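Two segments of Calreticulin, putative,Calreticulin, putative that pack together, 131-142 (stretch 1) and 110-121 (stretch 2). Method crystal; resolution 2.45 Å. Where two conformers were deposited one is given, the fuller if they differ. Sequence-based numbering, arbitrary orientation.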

# COMPACT_ATOMS: atom_id res chain seq x y z
N ARG A 131 -8.60 -9.21 7.45
CA ARG A 131 -9.88 -8.50 7.50
C ARG A 131 -9.93 -7.46 6.41
O ARG A 131 -9.15 -6.50 6.42
CB ARG A 131 -10.08 -7.84 8.87
CG ARG A 131 -9.78 -8.73 10.06
CD ARG A 131 -10.79 -9.85 10.20
NE ARG A 131 -10.35 -10.83 11.18
CZ ARG A 131 -11.13 -11.38 12.10
NH1 ARG A 131 -12.41 -11.04 12.18
NH2 ARG A 131 -10.64 -12.27 12.96
N GLU A 132 -10.83 -7.65 5.45
CA GLU A 132 -10.98 -6.69 4.36
C GLU A 132 -11.74 -5.44 4.80
O GLU A 132 -12.77 -5.52 5.48
CB GLU A 132 -11.69 -7.35 3.17
CG GLU A 132 -10.89 -8.46 2.51
CD GLU A 132 -11.55 -9.01 1.26
OE1 GLU A 132 -10.83 -9.29 0.28
OE2 GLU A 132 -12.79 -9.15 1.26
N TRP A 133 -11.22 -4.29 4.41
CA TRP A 133 -11.85 -2.99 4.65
C TRP A 133 -13.28 -2.96 4.13
O TRP A 133 -13.53 -3.29 2.97
CB TRP A 133 -11.01 -1.90 4.00
CG TRP A 133 -11.37 -0.49 4.34
CD1 TRP A 133 -11.99 -0.05 5.48
CD2 TRP A 133 -11.11 0.68 3.55
NE1 TRP A 133 -12.13 1.32 5.43
CE2 TRP A 133 -11.60 1.79 4.26
CE3 TRP A 133 -10.51 0.89 2.30
CZ2 TRP A 133 -11.51 3.09 3.77
CZ3 TRP A 133 -10.41 2.18 1.82
CH2 TRP A 133 -10.91 3.26 2.55
N SER A 134 -14.23 -2.57 4.98
CA SER A 134 -15.64 -2.57 4.60
C SER A 134 -15.97 -1.52 3.54
O SER A 134 -16.92 -1.68 2.79
CB SER A 134 -16.52 -2.34 5.83
OG SER A 134 -16.34 -1.04 6.36
N LYS A 135 -15.19 -0.44 3.47
CA LYS A 135 -15.46 0.63 2.50
C LYS A 135 -14.77 0.35 1.18
O LYS A 135 -13.64 -0.14 1.14
CB LYS A 135 -15.01 1.98 3.06
CG LYS A 135 -15.75 2.40 4.31
CD LYS A 135 -15.65 3.89 4.57
CE LYS A 135 -16.68 4.32 5.61
NZ LYS A 135 -16.47 5.71 6.09
N ARG A 136 -15.44 0.68 0.08
CA ARG A 136 -14.88 0.40 -1.24
C ARG A 136 -14.65 1.70 -2.00
O ARG A 136 -15.58 2.27 -2.58
CB ARG A 136 -15.81 -0.53 -2.03
CG ARG A 136 -16.20 -1.79 -1.26
CD ARG A 136 -16.89 -2.85 -2.12
NE ARG A 136 -15.94 -3.75 -2.77
CZ ARG A 136 -15.33 -3.52 -3.94
NH1 ARG A 136 -15.55 -2.40 -4.60
NH2 ARG A 136 -14.49 -4.43 -4.42
N ILE A 137 -13.42 2.20 -1.96
CA ILE A 137 -13.03 3.37 -2.74
C ILE A 137 -12.28 2.98 -4.01
O ILE A 137 -11.26 2.31 -3.96
CB ILE A 137 -12.15 4.33 -1.92
CG1 ILE A 137 -13.01 5.23 -1.03
CG2 ILE A 137 -11.31 5.20 -2.85
CD1 ILE A 137 -13.68 4.50 0.10
N ARG A 138 -12.81 3.41 -5.16
CA ARG A 138 -12.14 3.17 -6.43
C ARG A 138 -10.99 4.15 -6.62
O ARG A 138 -11.09 5.33 -6.26
CB ARG A 138 -13.13 3.28 -7.59
CG ARG A 138 -14.18 2.19 -7.63
CD ARG A 138 -15.05 2.33 -8.87
NE ARG A 138 -15.79 1.11 -9.17
CZ ARG A 138 -15.54 0.32 -10.21
NH1 ARG A 138 -14.57 0.63 -11.06
NH2 ARG A 138 -16.27 -0.77 -10.41
N PHE A 139 -9.88 3.67 -7.18
CA PHE A 139 -8.75 4.55 -7.45
C PHE A 139 -8.82 5.03 -8.89
O PHE A 139 -9.45 4.38 -9.73
CB PHE A 139 -7.42 3.83 -7.18
CG PHE A 139 -7.08 2.75 -8.18
CD1 PHE A 139 -7.54 1.45 -7.99
CD2 PHE A 139 -6.30 3.04 -9.29
CE1 PHE A 139 -7.23 0.46 -8.91
CE2 PHE A 139 -5.99 2.06 -10.20
CZ PHE A 139 -6.45 0.76 -10.01
N PRO A 140 -8.20 6.19 -9.18
CA PRO A 140 -8.31 6.82 -10.50
C PRO A 140 -7.73 5.94 -11.60
O PRO A 140 -6.63 5.41 -11.46
CB PRO A 140 -7.51 8.12 -10.34
CG PRO A 140 -7.28 8.30 -8.87
CD PRO A 140 -7.34 6.95 -8.25
N GLU A 141 -8.48 5.79 -12.68
CA GLU A 141 -8.08 4.91 -13.76
C GLU A 141 -7.48 5.72 -14.89
O GLU A 141 -8.13 5.97 -15.90
CB GLU A 141 -9.27 4.08 -14.25
CG GLU A 141 -9.69 3.02 -13.25
CD GLU A 141 -10.87 2.20 -13.72
OE1 GLU A 141 -11.22 1.22 -13.02
OE2 GLU A 141 -11.43 2.52 -14.80
N ASP A 142 -6.23 6.13 -14.70
CA ASP A 142 -5.50 6.89 -15.70
C ASP A 142 -4.03 6.51 -15.64
O ASP A 142 -3.64 5.63 -14.86
CB ASP A 142 -5.70 8.40 -15.48
CG ASP A 142 -5.28 8.86 -14.09
OD1 ASP A 142 -4.36 8.25 -13.50
OD2 ASP A 142 -5.88 9.83 -13.57
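Stretch 2, residues 110-121: GPDRCGSQNRVH

Stretch 2 is a β-hairpin whose second strand receives the extended loop of stretch 1 along one side, in a contact built mainly from polar side chains reaching backbone atoms, with Phe-139 as its apolar centre. Strand 111-114 turns through a type II' β turn, Cys-114 to Gln-117, into strand 117-121; the hairpin pairs Asp-112 N to Arg-119 O at 3.0 Å and Arg-119 N to Asp-112 O at 3.1 Å. Stretch 1 enters as a strand at Arg-131, and from Trp-133 on it is loop. It crosses strand 117-121 steeply, with the order of contacts reversed: Trp-133 lies nearest His-121 (CA to CA 7.0 Å), and Arg-138 nearest Arg-119 (CA to CA 4.4 Å). One direct backbone hydrogen bond joins them, Val-120 N to Ile-137 O (2.9 Å); the same oxygen receives a CA-H...O contact from Arg-119 CA (3.4 Å). Water 2 extends this link, accepting from Ile-137 N (2.8 Å) and Arg-119 NE (3.3 Å). Asn-118, in rotamer t, holds Phe-139 and Glu-141: its OD1 accepts from Phe-139 N (2.9 Å), while its ND2 donates to Phe-139 O (3.2 Å) and Glu-141 OE1 (2.8 Å). The Phe-139 ring lies between Pro-111, whose CB is 3.5 Å from the ring centroid in a CH-pi contact, and Asn-118 ND2 over the opposite face. Val-120 CG2 adds apolar packing against Phe-139 CB (4.0 Å) and Ile-137 CG2 (4.1 Å). Arg-119 extends to the loop's beginning, where NH2 donates to Trp-133 O (2.7 Å) and weakly to Lys-135 O (3.1 Å), both near the guanidinium plane; Arg-136 CG covers one face of that group. Toward the turn, Arg-138 NH2 donates to Ser-116 O (2.6 Å). Glu-141 OE2 faces Arg-113 NH1 at 3.6 Å, a salt bridge of charge alone because the oxygen lies well out of the guanidinium plane.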

# COMPACT_ATOMS: atom_id res chain seq x y z
N GLY A 110 -3.12 -0.78 -0.98
CA GLY A 110 -2.89 -0.18 -2.28
C GLY A 110 -3.98 -0.49 -3.30
O GLY A 110 -4.90 -1.25 -3.01
N PRO A 111 -3.86 0.10 -4.50
CA PRO A 111 -4.86 -0.07 -5.57
C PRO A 111 -4.84 -1.46 -6.19
O PRO A 111 -3.78 -2.08 -6.29
CB PRO A 111 -4.45 0.99 -6.59
CG PRO A 111 -2.98 1.14 -6.39
CD PRO A 111 -2.78 1.01 -4.90
N ASP A 112 -6.01 -1.94 -6.61
CA ASP A 112 -6.12 -3.23 -7.27
C ASP A 112 -7.28 -3.17 -8.26
O ASP A 112 -8.36 -2.69 -7.94
CB ASP A 112 -6.33 -4.36 -6.25
CG ASP A 112 -6.24 -5.74 -6.88
OD1 ASP A 112 -5.76 -5.86 -8.03
OD2 ASP A 112 -6.66 -6.72 -6.23
N ARG A 113 -7.04 -3.64 -9.48
CA ARG A 113 -8.07 -3.60 -10.51
C ARG A 113 -8.00 -4.79 -11.46
O ARG A 113 -6.91 -5.27 -11.81
CB ARG A 113 -7.94 -2.29 -11.29
CG ARG A 113 -8.85 -2.18 -12.52
CD ARG A 113 -8.03 -1.96 -13.78
NE ARG A 113 -7.46 -0.61 -13.85
CZ ARG A 113 -7.87 0.35 -14.67
NH1 ARG A 113 -8.87 0.12 -15.52
NH2 ARG A 113 -7.28 1.54 -14.66
N CYS A 114 -9.17 -5.25 -11.88
CA CYS A 114 -9.28 -6.33 -12.85
C CYS A 114 -10.66 -6.26 -13.49
O CYS A 114 -11.67 -6.59 -12.86
CB CYS A 114 -9.05 -7.69 -12.19
SG CYS A 114 -8.66 -9.03 -13.33
N GLY A 115 -10.71 -5.84 -14.75
CA GLY A 115 -11.98 -5.63 -15.42
C GLY A 115 -12.72 -4.44 -14.83
O GLY A 115 -12.13 -3.39 -14.57
N SER A 116 -14.02 -4.61 -14.61
CA SER A 116 -14.85 -3.54 -14.05
C SER A 116 -14.71 -3.49 -12.54
O SER A 116 -15.36 -2.69 -11.86
CB SER A 116 -16.31 -3.72 -14.46
OG SER A 116 -16.78 -4.99 -14.04
N GLN A 117 -13.85 -4.34 -12.01
CA GLN A 117 -13.57 -4.41 -10.59
C GLN A 117 -12.42 -3.46 -10.21
O GLN A 117 -11.35 -3.50 -10.81
CB GLN A 117 -13.23 -5.86 -10.21
CG GLN A 117 -12.96 -6.09 -8.74
CD GLN A 117 -12.50 -7.50 -8.47
OE1 GLN A 117 -11.30 -7.77 -8.37
NE2 GLN A 117 -13.46 -8.43 -8.35
N ASN A 118 -12.65 -2.64 -9.19
CA ASN A 118 -11.69 -1.60 -8.80
C ASN A 118 -11.87 -1.19 -7.34
O ASN A 118 -12.95 -0.77 -6.93
CB ASN A 118 -11.83 -0.37 -9.72
CG ASN A 118 -10.87 0.77 -9.38
OD1 ASN A 118 -10.67 1.12 -8.22
ND2 ASN A 118 -10.28 1.35 -10.42
N ARG A 119 -10.80 -1.29 -6.55
CA ARG A 119 -10.85 -0.84 -5.17
C ARG A 119 -9.45 -0.58 -4.60
O ARG A 119 -8.45 -1.06 -5.14
CB ARG A 119 -11.57 -1.86 -4.28
CG ARG A 119 -10.70 -3.04 -3.88
CD ARG A 119 -11.43 -3.92 -2.88
NE ARG A 119 -11.73 -3.18 -1.65
CZ ARG A 119 -12.25 -3.73 -0.55
NH1 ARG A 119 -12.51 -5.03 -0.50
NH2 ARG A 119 -12.49 -2.97 0.50
N VAL A 120 -9.40 0.17 -3.51
CA VAL A 120 -8.17 0.32 -2.74
C VAL A 120 -8.19 -0.66 -1.58
O VAL A 120 -9.08 -0.60 -0.73
CB VAL A 120 -7.99 1.76 -2.23
CG1 VAL A 120 -6.69 1.89 -1.44
CG2 VAL A 120 -8.04 2.76 -3.39
N HIS A 121 -7.21 -1.55 -1.53
CA HIS A 121 -7.15 -2.53 -0.46
C HIS A 121 -6.63 -1.90 0.82
O HIS A 121 -5.59 -1.24 0.81
CB HIS A 121 -6.23 -3.70 -0.82
CG HIS A 121 -6.81 -4.64 -1.83
ND1 HIS A 121 -7.96 -5.35 -1.60
CD2 HIS A 121 -6.38 -4.99 -3.07
CE1 HIS A 121 -8.23 -6.10 -2.66
NE2 HIS A 121 -7.28 -5.90 -3.56
O HOH W 1 -14.93 -3.33 -7.63
O HOH W 2 -11.63 0.10 -1.31